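Local coordinates for protein caspase-3 (Porites astreoides, PDB 6WI4) that probably cleaves protein substrates after aspartate residues as a cysteine protease of the caspase family, with a likely role in coral apoptosis, at residues Tyr4-Lys8 / Ser9-Ile13; Ala42-Lys45 / Leu46-Leu50; Ser167-Ile170 / Gln171-Lys175; Glu182-Ile186 / Leu187-Thr191. All coordinates share one frame; numbering follows the deposited sequence.

Interaction 1 of 4, residues Tyr4-Lys8 / Ser9-Ile13; sequences YKMNK and STRGI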
loop_
_atom_site.group_PDB
_atom_site.type_symbol
_atom_site.label_atom_id
_atom_site.label_comp_id
_atom_site.label_asym_id
_atom_site.label_seq_id
_atom_site.Cartn_x
_atom_site.Cartn_y
_atom_site.Cartn_z
ATOM N N TYR A 4 -15.994 11.686 -3.454
ATOM C CA TYR A 4 -15.624 11.978 -2.072
ATOM C C TYR A 4 -15.169 13.425 -1.921
ATOM O O TYR A 4 -14.490 13.972 -2.792
ATOM C CB TYR A 4 -14.493 11.063 -1.604
ATOM C CG TYR A 4 -14.906 9.637 -1.342
ATOM C CD1 TYR A 4 -15.695 9.312 -0.248
ATOM C CD2 TYR A 4 -14.483 8.610 -2.186
ATOM C CE1 TYR A 4 -16.074 8.001 -0.005
ATOM C CE2 TYR A 4 -14.847 7.293 -1.938
ATOM C CZ TYR A 4 -15.640 7.000 -0.867
ATOM O OH TYR A 4 -16.003 5.686 -0.627
ATOM N N LYS A 5 -15.518 14.031 -0.788
ATOM C CA LYS A 5 -14.981 15.343 -0.450
ATOM C C LYS A 5 -13.474 15.257 -0.247
ATOM O O LYS A 5 -12.989 14.429 0.524
ATOM C CB LYS A 5 -15.651 15.876 0.817
ATOM N N MET A 6 -12.733 16.115 -0.948
ATOM C CA MET A 6 -11.278 16.175 -0.834
ATOM C C MET A 6 -10.884 17.637 -1.053
ATOM O O MET A 6 -10.506 18.047 -2.152
ATOM C CB MET A 6 -10.574 15.259 -1.834
ATOM C CG MET A 6 -10.776 13.767 -1.594
ATOM S SD MET A 6 -9.857 13.151 -0.174
ATOM C CE MET A 6 -8.239 12.971 -0.900
ATOM N N ASN A 7 -10.997 18.436 0.009
ATOM C CA ASN A 7 -10.684 19.854 -0.117
ATOM C C ASN A 7 -9.892 20.462 1.037
ATOM O O ASN A 7 -9.586 21.657 0.971
ATOM C CB ASN A 7 -11.978 20.671 -0.323
ATOM C CG ASN A 7 -12.966 20.528 0.822
ATOM O OD1 ASN A 7 -12.596 20.296 1.966
ATOM N ND2 ASN A 7 -14.242 20.697 0.512
ATOM N N LYS A 8 -9.539 19.706 2.072
ATOM C CA LYS A 8 -8.778 20.291 3.170
ATOM C C LYS A 8 -7.330 20.533 2.749
ATOM O O LYS A 8 -6.761 19.780 1.956
ATOM C CB LYS A 8 -8.830 19.384 4.402
ATOM C CG LYS A 8 -10.213 19.218 5.029
ATOM C CD LYS A 8 -10.867 20.563 5.311
ATOM C CE LYS A 8 -12.139 20.409 6.140
ATOM N NZ LYS A 8 -11.858 20.089 7.568
ATOM N N SER A 9 -6.730 21.603 3.295
ATOM C CA SER A 9 -5.355 21.955 2.942
ATOM C C SER A 9 -4.396 20.813 3.249
ATOM O O SER A 9 -3.462 20.546 2.480
ATOM C CB SER A 9 -4.925 23.212 3.698
ATOM O OG SER A 9 -5.860 24.260 3.523
ATOM N N THR A 10 -4.584 20.168 4.389
ATOM C CA THR A 10 -3.975 18.882 4.700
ATOM C C THR A 10 -5.084 17.839 4.617
ATOM O O THR A 10 -6.022 17.864 5.418
ATOM C CB THR A 10 -3.332 18.901 6.081
ATOM O OG1 THR A 10 -2.260 19.850 6.089
ATOM C CG2 THR A 10 -2.795 17.522 6.431
ATOM N N ARG A 11 -4.982 16.928 3.639
ATOM C CA ARG A 11 -6.074 15.989 3.381
ATOM C C ARG A 11 -6.222 14.959 4.488
ATOM O O ARG A 11 -7.324 14.452 4.725
ATOM C CB ARG A 11 -5.843 15.266 2.057
ATOM C CG ARG A 11 -5.783 16.151 0.839
ATOM C CD ARG A 11 -7.179 16.597 0.387
ATOM N NE ARG A 11 -7.131 16.954 -1.025
ATOM C CZ ARG A 11 -7.094 18.197 -1.493
ATOM N NH1 ARG A 11 -7.028 18.408 -2.800
ATOM N NH2 ARG A 11 -7.147 19.230 -0.661
ATOM N N GLY A 12 -5.134 14.632 5.163
ATOM C CA GLY A 12 -5.146 13.573 6.145
ATOM C C GLY A 12 -3.728 13.119 6.406
ATOM O O GLY A 12 -2.770 13.694 5.892
ATOM N N ILE A 13 -3.622 12.087 7.216
ATOM C CA ILE A 13 -2.335 11.487 7.545
ATOM C C ILE A 13 -2.074 10.348 6.576
ATOM O O ILE A 13 -2.996 9.605 6.205
ATOM C CB ILE A 13 -2.316 10.995 9.001
ATOM C CG1 ILE A 13 -2.549 12.172 9.957
ATOM C CG2 ILE A 13 -0.995 10.289 9.330
ATOM C CD1 ILE A 13 -2.930 11.740 11.346
HETATM O O HOH W 1 -7.503 22.047 -1.747
#

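Interaction 2 of 4, residues Ala42-Lys45 / Leu46-Leu50; sequences ALAK and LFRAL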
loop_
_atom_site.group_PDB
_atom_site.type_symbol
_atom_site.label_atom_id
_atom_site.label_comp_id
_atom_site.label_asym_id
_atom_site.label_seq_id
_atom_site.Cartn_x
_atom_site.Cartn_y
_atom_site.Cartn_z
ATOM N N ALA A 42 9.872 7.289 -2.721
ATOM C CA ALA A 42 8.915 7.629 -3.765
ATOM C C ALA A 42 7.510 7.815 -3.196
ATOM O O ALA A 42 6.795 8.742 -3.589
ATOM C CB ALA A 42 8.917 6.547 -4.847
ATOM N N LEU A 43 7.090 6.939 -2.281
ATOM C CA LEU A 43 5.761 7.093 -1.691
ATOM C C LEU A 43 5.671 8.353 -0.855
ATOM O O LEU A 43 4.628 9.017 -0.838
ATOM C CB LEU A 43 5.418 5.890 -0.817
ATOM C CG LEU A 43 4.967 4.634 -1.538
ATOM C CD1 LEU A 43 4.594 3.595 -0.491
ATOM C CD2 LEU A 43 3.782 4.913 -2.465
ATOM N N ALA A 44 6.737 8.674 -0.115
ATOM C CA ALA A 44 6.709 9.875 0.709
ATOM C C ALA A 44 6.557 11.116 -0.161
ATOM O O ALA A 44 5.756 12.007 0.147
ATOM C CB ALA A 44 7.971 9.948 1.566
ATOM N N LYS A 45 7.292 11.166 -1.273
ATOM C CA LYS A 45 7.191 12.282 -2.203
ATOM C C LYS A 45 5.788 12.367 -2.799
ATOM O O LYS A 45 5.187 13.450 -2.858
ATOM C CB LYS A 45 8.252 12.116 -3.294
ATOM C CG LYS A 45 8.260 13.203 -4.348
ATOM C CD LYS A 45 9.371 12.982 -5.379
ATOM C CE LYS A 45 9.230 13.978 -6.528
ATOM N NZ LYS A 45 10.297 13.792 -7.544
ATOM N N LEU A 46 5.224 11.220 -3.183
ATOM C CA LEU A 46 3.892 11.196 -3.775
ATOM C C LEU A 46 2.825 11.627 -2.775
ATOM O O LEU A 46 1.976 12.469 -3.081
ATOM C CB LEU A 46 3.591 9.792 -4.302
ATOM C CG LEU A 46 2.150 9.592 -4.757
ATOM C CD1 LEU A 46 1.817 10.507 -5.938
ATOM C CD2 LEU A 46 1.886 8.132 -5.104
ATOM N N PHE A 47 2.840 11.048 -1.572
ATOM C CA PHE A 47 1.792 11.364 -0.609
ATOM C C PHE A 47 1.872 12.818 -0.147
ATOM O O PHE A 47 0.837 13.440 0.095
ATOM C CB PHE A 47 1.869 10.406 0.584
ATOM C CG PHE A 47 1.547 8.963 0.241
ATOM C CD1 PHE A 47 0.780 8.633 -0.867
ATOM C CD2 PHE A 47 2.020 7.940 1.054
ATOM C CE1 PHE A 47 0.494 7.305 -1.169
ATOM C CE2 PHE A 47 1.733 6.624 0.774
ATOM C CZ PHE A 47 0.964 6.300 -0.346
ATOM N N ARG A 48 3.077 13.389 -0.056
ATOM C CA ARG A 48 3.183 14.827 0.202
ATOM C C ARG A 48 2.563 15.639 -0.930
ATOM O O ARG A 48 1.863 16.629 -0.682
ATOM C CB ARG A 48 4.651 15.223 0.398
ATOM C CG ARG A 48 5.220 14.760 1.726
ATOM C CD ARG A 48 6.588 15.382 2.045
ATOM N NE ARG A 48 7.599 15.090 1.028
ATOM C CZ ARG A 48 8.495 14.109 1.119
ATOM N NH1 ARG A 48 8.505 13.320 2.188
ATOM N NH2 ARG A 48 9.380 13.917 0.144
ATOM N N ALA A 49 2.825 15.241 -2.180
ATOM C CA ALA A 49 2.267 15.953 -3.325
ATOM C C ALA A 49 0.751 15.840 -3.391
ATOM O O ALA A 49 0.090 16.729 -3.943
ATOM C CB ALA A 49 2.895 15.436 -4.610
ATOM N N LEU A 50 0.179 14.760 -2.850
ATOM C CA LEU A 50 -1.268 14.632 -2.761
ATOM C C LEU A 50 -1.848 15.369 -1.555
ATOM O O LEU A 50 -3.052 15.261 -1.295
ATOM C CB LEU A 50 -1.656 13.149 -2.710
ATOM C CG LEU A 50 -1.217 12.294 -3.893
ATOM C CD1 LEU A 50 -1.580 10.833 -3.633
ATOM C CD2 LEU A 50 -1.870 12.783 -5.170
#

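Interaction 3 of 4, residues Ser167-Ile170 / Gln171-Lys175; sequences SWFI and QSLTK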
loop_
_atom_site.group_PDB
_atom_site.type_symbol
_atom_site.label_atom_id
_atom_site.label_comp_id
_atom_site.label_asym_id
_atom_site.label_seq_id
_atom_site.Cartn_x
_atom_site.Cartn_y
_atom_site.Cartn_z
ATOM N N SER A 167 10.258 -1.581 -6.135
ATOM C CA SER A 167 9.332 -2.625 -6.550
ATOM C C SER A 167 8.557 -2.237 -7.804
ATOM O O SER A 167 8.312 -1.057 -8.087
ATOM C CB SER A 167 8.353 -2.976 -5.425
ATOM O OG SER A 167 7.452 -1.909 -5.167
ATOM N N TRP A 168 8.161 -3.264 -8.557
ATOM C CA TRP A 168 7.366 -3.050 -9.756
ATOM C C TRP A 168 6.099 -2.272 -9.434
ATOM O O TRP A 168 5.746 -1.317 -10.128
ATOM C CB TRP A 168 6.982 -4.389 -10.374
ATOM C CG TRP A 168 8.122 -5.199 -10.865
ATOM C CD1 TRP A 168 9.445 -4.848 -10.881
ATOM C CD2 TRP A 168 8.043 -6.510 -11.427
ATOM N NE1 TRP A 168 10.192 -5.872 -11.426
ATOM C CE2 TRP A 168 9.351 -6.901 -11.766
ATOM C CE3 TRP A 168 6.986 -7.391 -11.678
ATOM C CZ2 TRP A 168 9.630 -8.138 -12.347
ATOM C CZ3 TRP A 168 7.264 -8.618 -12.241
ATOM C CH2 TRP A 168 8.573 -8.981 -12.573
ATOM N N PHE A 169 5.403 -2.672 -8.372
ATOM C CA PHE A 169 4.138 -2.031 -8.032
ATOM C C PHE A 169 4.334 -0.576 -7.622
ATOM O O PHE A 169 3.641 0.312 -8.130
ATOM C CB PHE A 169 3.464 -2.830 -6.922
ATOM C CG PHE A 169 2.182 -2.242 -6.409
ATOM C CD1 PHE A 169 1.081 -2.101 -7.237
ATOM C CD2 PHE A 169 2.070 -1.893 -5.074
ATOM C CE1 PHE A 169 -0.103 -1.588 -6.749
ATOM C CE2 PHE A 169 0.883 -1.379 -4.568
ATOM C CZ PHE A 169 -0.203 -1.229 -5.409
ATOM N N ILE A 170 5.256 -0.303 -6.692
ATOM C CA ILE A 170 5.383 1.071 -6.210
ATOM C C ILE A 170 5.978 1.971 -7.292
ATOM O O ILE A 170 5.557 3.127 -7.438
ATOM C CB ILE A 170 6.189 1.124 -4.897
ATOM C CG1 ILE A 170 5.479 0.336 -3.792
ATOM C CG2 ILE A 170 6.398 2.580 -4.461
ATOM C CD1 ILE A 170 4.084 0.870 -3.424
ATOM N N GLN A 171 6.950 1.463 -8.073
ATOM C CA GLN A 171 7.454 2.198 -9.238
ATOM C C GLN A 171 6.306 2.600 -10.157
ATOM O O GLN A 171 6.237 3.738 -10.643
ATOM C CB GLN A 171 8.449 1.343 -10.045
ATOM C CG GLN A 171 9.885 1.221 -9.546
ATOM C CD GLN A 171 10.794 0.515 -10.567
ATOM O OE1 GLN A 171 11.244 1.132 -11.542
ATOM N NE2 GLN A 171 11.057 -0.782 -10.352
ATOM N N SER A 172 5.416 1.649 -10.439
ATOM C CA SER A 172 4.320 1.897 -11.363
ATOM C C SER A 172 3.283 2.820 -10.744
ATOM O O SER A 172 2.728 3.691 -11.426
ATOM C CB SER A 172 3.666 0.575 -11.775
ATOM O OG SER A 172 4.593 -0.257 -12.462
ATOM N N LEU A 173 3.003 2.638 -9.454
ATOM C CA LEU A 173 2.025 3.484 -8.784
ATOM C C LEU A 173 2.472 4.940 -8.789
ATOM O O LEU A 173 1.683 5.839 -9.103
ATOM C CB LEU A 173 1.788 2.981 -7.359
ATOM C CG LEU A 173 0.573 3.577 -6.655
ATOM C CD1 LEU A 173 -0.189 2.511 -5.901
ATOM C CD2 LEU A 173 1.016 4.703 -5.749
ATOM N N THR A 174 3.740 5.199 -8.459
ATOM C CA THR A 174 4.167 6.595 -8.432
ATOM C C THR A 174 4.169 7.196 -9.838
ATOM O O THR A 174 3.761 8.349 -10.016
ATOM C CB THR A 174 5.529 6.722 -7.739
ATOM O OG1 THR A 174 6.512 5.969 -8.446
ATOM C CG2 THR A 174 5.439 6.197 -6.323
ATOM N N LYS A 175 4.552 6.417 -10.855
ATOM C CA LYS A 175 4.519 6.914 -12.229
ATOM C C LYS A 175 3.096 7.239 -12.664
ATOM O O LYS A 175 2.822 8.335 -13.169
ATOM C CB LYS A 175 5.143 5.891 -13.174
ATOM C CG LYS A 175 5.169 6.316 -14.629
ATOM C CD LYS A 175 6.168 5.470 -15.416
#

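Interaction 4 of 4, residues Glu182-Ile186 / Leu187-Thr191; sequences ERMDI and LRMLT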
loop_
_atom_site.group_PDB
_atom_site.type_symbol
_atom_site.label_atom_id
_atom_site.label_comp_id
_atom_site.label_asym_id
_atom_site.label_seq_id
_atom_site.Cartn_x
_atom_site.Cartn_y
_atom_site.Cartn_z
ATOM N N GLU A 182 -4.069 14.467 -11.036
ATOM C CA GLU A 182 -4.802 15.720 -11.149
ATOM C C GLU A 182 -6.213 15.510 -11.678
ATOM O O GLU A 182 -7.108 16.294 -11.357
ATOM C CB GLU A 182 -4.053 16.686 -12.053
ATOM C CG GLU A 182 -2.919 17.374 -11.361
ATOM C CD GLU A 182 -2.260 18.373 -12.258
ATOM O OE1 GLU A 182 -2.974 19.023 -13.055
ATOM O OE2 GLU A 182 -1.025 18.504 -12.173
ATOM N N ARG A 183 -6.439 14.465 -12.483
ATOM C CA ARG A 183 -7.701 14.337 -13.201
ATOM C C ARG A 183 -8.362 12.966 -13.139
ATOM O O ARG A 183 -9.485 12.839 -13.630
ATOM C CB ARG A 183 -7.509 14.699 -14.683
ATOM C CG ARG A 183 -7.156 16.155 -14.937
ATOM C CD ARG A 183 -6.684 16.355 -16.369
ATOM N N MET A 184 -7.725 11.947 -12.567
ATOM C CA MET A 184 -8.197 10.573 -12.699
ATOM C C MET A 184 -8.481 9.961 -11.331
ATOM O O MET A 184 -7.674 10.093 -10.406
ATOM C CB MET A 184 -7.161 9.730 -13.450
ATOM C CG MET A 184 -7.636 8.345 -13.817
ATOM S SD MET A 184 -6.390 7.447 -14.742
ATOM C CE MET A 184 -6.454 8.342 -16.289
ATOM N N ASP A 185 -9.612 9.264 -11.213
ATOM C CA ASP A 185 -10.006 8.709 -9.924
ATOM C C ASP A 185 -9.146 7.492 -9.597
ATOM O O ASP A 185 -8.498 6.908 -10.469
ATOM C CB ASP A 185 -11.492 8.344 -9.918
ATOM C CG ASP A 185 -11.791 7.142 -10.779
ATOM O OD1 ASP A 185 -11.714 6.008 -10.266
ATOM O OD2 ASP A 185 -12.094 7.329 -11.976
ATOM N N ILE A 186 -9.128 7.114 -8.313
ATOM C CA ILE A 186 -8.106 6.166 -7.866
ATOM C C ILE A 186 -8.295 4.788 -8.496
ATOM O O ILE A 186 -7.312 4.097 -8.771
ATOM C CB ILE A 186 -8.061 6.080 -6.331
ATOM C CG1 ILE A 186 -6.720 5.465 -5.902
ATOM C CG2 ILE A 186 -9.242 5.291 -5.777
ATOM C CD1 ILE A 186 -6.486 5.510 -4.380
ATOM N N LEU A 187 -9.538 4.347 -8.717
ATOM C CA LEU A 187 -9.706 3.011 -9.290
ATOM C C LEU A 187 -9.209 2.973 -10.725
ATOM O O LEU A 187 -8.564 2.006 -11.143
ATOM C CB LEU A 187 -11.164 2.559 -9.207
ATOM C CG LEU A 187 -11.711 2.311 -7.804
ATOM C CD1 LEU A 187 -13.068 1.652 -7.914
ATOM C CD2 LEU A 187 -10.783 1.428 -6.972
ATOM N N ARG A 188 -9.467 4.030 -11.493
ATOM C CA ARG A 188 -8.916 4.093 -12.841
ATOM C C ARG A 188 -7.395 4.136 -12.820
ATOM O O ARG A 188 -6.739 3.506 -13.658
ATOM C CB ARG A 188 -9.475 5.309 -13.570
ATOM C CG ARG A 188 -10.921 5.132 -13.943
ATOM C CD ARG A 188 -11.255 5.852 -15.223
ATOM N NE ARG A 188 -12.643 5.596 -15.583
ATOM C CZ ARG A 188 -13.242 6.116 -16.642
ATOM N NH1 ARG A 188 -14.513 5.822 -16.889
ATOM N NH2 ARG A 188 -12.569 6.927 -17.452
ATOM N N MET A 189 -6.812 4.867 -11.863
ATOM C CA MET A 189 -5.360 4.911 -11.784
ATOM C C MET A 189 -4.800 3.545 -11.417
ATOM O O MET A 189 -3.802 3.104 -11.996
ATOM C CB MET A 189 -4.905 5.967 -10.778
ATOM C CG MET A 189 -5.174 7.382 -11.251
ATOM S SD MET A 189 -4.183 8.632 -10.398
ATOM C CE MET A 189 -4.914 8.548 -8.765
ATOM N N LEU A 190 -5.441 2.848 -10.474
ATOM C CA LEU A 190 -4.948 1.528 -10.101
ATOM C C LEU A 190 -5.123 0.518 -11.239
ATOM O O LEU A 190 -4.327 -0.419 -11.355
ATOM C CB LEU A 190 -5.631 1.066 -8.809
ATOM C CG LEU A 190 -5.158 1.824 -7.556
ATOM C CD1 LEU A 190 -6.050 1.512 -6.361
ATOM C CD2 LEU A 190 -3.715 1.492 -7.214
ATOM N N THR A 191 -6.137 0.699 -12.094
ATOM C CA THR A 191 -6.237 -0.121 -13.300
ATOM C C THR A 191 -5.035 0.108 -14.210
ATOM O O THR A 191 -4.465 -0.844 -14.756
ATOM C CB THR A 191 -7.548 0.188 -14.020
ATOM O OG1 THR A 191 -8.643 -0.182 -13.173
ATOM C CG2 THR A 191 -7.661 -0.606 -15.324
#

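Interaction 1 of 4, residues Tyr4-Lys8 / Ser9-Ile13
Arg11 folds its guanidinium group back over the loop just before it, and its NH2 donates to Lys8 O at 2.7 Å, with an N-H...O angle of 143°. That oxygen lies at the edge of the guanidinium, close to its plane, although the nitrogen itself stands well above the carbonyl plane of Lys8. One face of the group rests on the backbone: Met6 O sits over its centre, 3.5 Å from Arg11 CZ. A water also accepts from Arg11 NH2 at 3.0 Å and gives only a weak bond to Asn7 O. The bend at chi2 of Arg11 (-78°) turns the chain back toward these carbonyls, and the Met6 side chain crosses it obliquely, Met6 CE lying 4.0 Å from Arg11 CD. Arginine suits the place because one flat cation can donate from its edge to Lys8 O while its face lies on the Met6 carbonyl, and methionine is flexible enough to follow its aliphatic part. Further out, Arg11 NH1 donates to Phe228 O, and Asp81 OD2 takes the backbone N-H groups of Asn7 and Lys8. The loop runs directly into strand 13-18 of the central sheet, with Thr10 against Asp53 of the adjacent strand 53-58.

Interaction 2 of 4, residues Ala42-Lys45 / Leu46-Leu50
Leu43 and Phe47, one helical turn apart, lie side by side and point the same way, with Leu43 CD2 3.8 Å from Phe47 CZ. The phenyl ring leans back along the helix and places one face over Leu43 O, which is 3.3 Å from Phe47 CG; the same oxygen takes Phe47 N-H at 2.8 Å in a nearly straight bond of 169°. With CG anti to its own carbonyl carbon (chi1 -66°), Phe47 is directed back toward this preceding turn. On another side of the helix Arg48 does something similar with a polar group. Its chain bends at chi3 (-59°) and lays the guanidinium over the backbone, Ala44 O above the centre of one face and Arg48 NH1 3.5 Å from Ala44 CB. The methyl of Ala44 is small enough to let the flat group settle there. Leu46 turns to a further side, where it meets Leu173 and Phe177 of helix 168-180, while Leu43 and Phe47 pack on strands 13-18 and 83-88. The helix is the crossover of the beta-alpha-beta unit between strands 13-18 and 53-58. Its chemistry is that of an amphipathic helix: leucine and phenylalanine give the sheet a hydrocarbon surface, the extended Lys45 and the folded Arg48 keep their charges on the exposed side, and the Ala44 carbonyl, already bonded to Arg48 N, probably also steadies the guanidinium electrostatically.

Interaction 3 of 4, residues Ser167-Ile170 / Gln171-Lys175
The indole of Trp168 has the amide of Gln171 at its edge, Gln171 NE2 lying near the ring plane 4.4 Å from Trp168 CD1, and it also stacks with the rings of Trp160 and Tyr200. The Phe169 ring runs beside Leu173 and points the same way; Leu173 CD1 approaches it obliquely, 3.8 Å from Phe169 CZ. Ser167 is the N-cap of helix 168-180: its OG accepts from Ile170 N at 3.1 Å and is also bonded to Asp39. Gln171 lies over the first turn, its CG 3.1 Å from Ser167 O, and its NE2 makes a weak bond to Gly166 O. An alanine at Gln171 would lose that weak bond and is likely to leave the rim of the indole without its amide neighbour. Trp168 O is held twice by Ser172, by N at 3.0 Å and by OG at 2.8 Å, from opposite faces of the carbonyl plane. The hydroxyl reaches it because OG is anti to its own carbonyl carbon (chi1 -62°), turned toward the preceding turn; short serine fits this buried site against Tyr200 and Met196. Trp168 also packs on an acidic side chain of the bound peptide, consistent with this helix start bordering the substrate-binding groove. Packing side chains set the helix among its neighbours: Ile170 and the Thr174 methyl CG2 meet helix 36-49, Phe169 reaches Val193 of helix 186-197, and Leu173 touches Phe126 of strand 123-128.

Interaction 4 of 4, residues Glu182-Ile186 / Leu187-Thr191
Asp185 OD1 receives two backbone N-H groups, from Arg188 N at 3.2 Å in a fairly straight bond of 165° and, weakly, from Leu187 N. This is an N-cap, with Asp185 just ahead of helix 186-197. Its carboxylate is set between the backbone N and carbonyl carbon (chi1 71°), which swings OD1 over the first turn; Arg188 N meets it from above the carboxylate plane. Aspartate suits the start of a helix, where N-H groups lack carbonyl partners and the helix dipole would probably stabilise a negative charge. A leucine at Asp185 would remove the acceptor and would probably leave Leu187 N and Arg188 N without their capping partner. The second oxygen, OD2, lies 3.2 Å from Arg188 CG; Arg188 NE is 4.0 Å from Asp185 OD2, which lies well out of the guanidinium plane, so no N-H points at it and the charges are merely near each other. Met184, just before the cap, extends along the helix start and crosses Arg188 at about a right angle, its CG 3.6 Å from Arg188 CB. It slides past Met189 in the opposite direction, two unbranched thioethers accommodating each other. Ile186 lies alongside Leu190, and both turn inward, Ile186 to Phe177 and Leu190 to Leu173 of helix 168-180, with Leu190 also on Val218 of strand 217-220. Met189 carries its terminal methyl back over the loop, with Met189 CE 3.6 Å from Met184 O.

In the fold
Three of the four contacts form a continuous helical layer on one side of the central caspase sheet. Interaction 3 lies in the middle: Leu173 CD2 meets Leu46 CD2 of interaction 2 at 3.6 Å, and Leu173 CD1 meets Leu190 CD2 of interaction 4 at 3.9 Å. Interactions 2 and 4 do not touch; their nearest atoms are about 6 Å apart. Interaction 1 stands at the end of the layer, where Arg11 CG packs on Leu50 O, 3.6 Å away, at the close of helix 36-49. Interaction 3 meets the bound peptide through Trp168; interaction 1 has its centre about 23 Å from that of interaction 3.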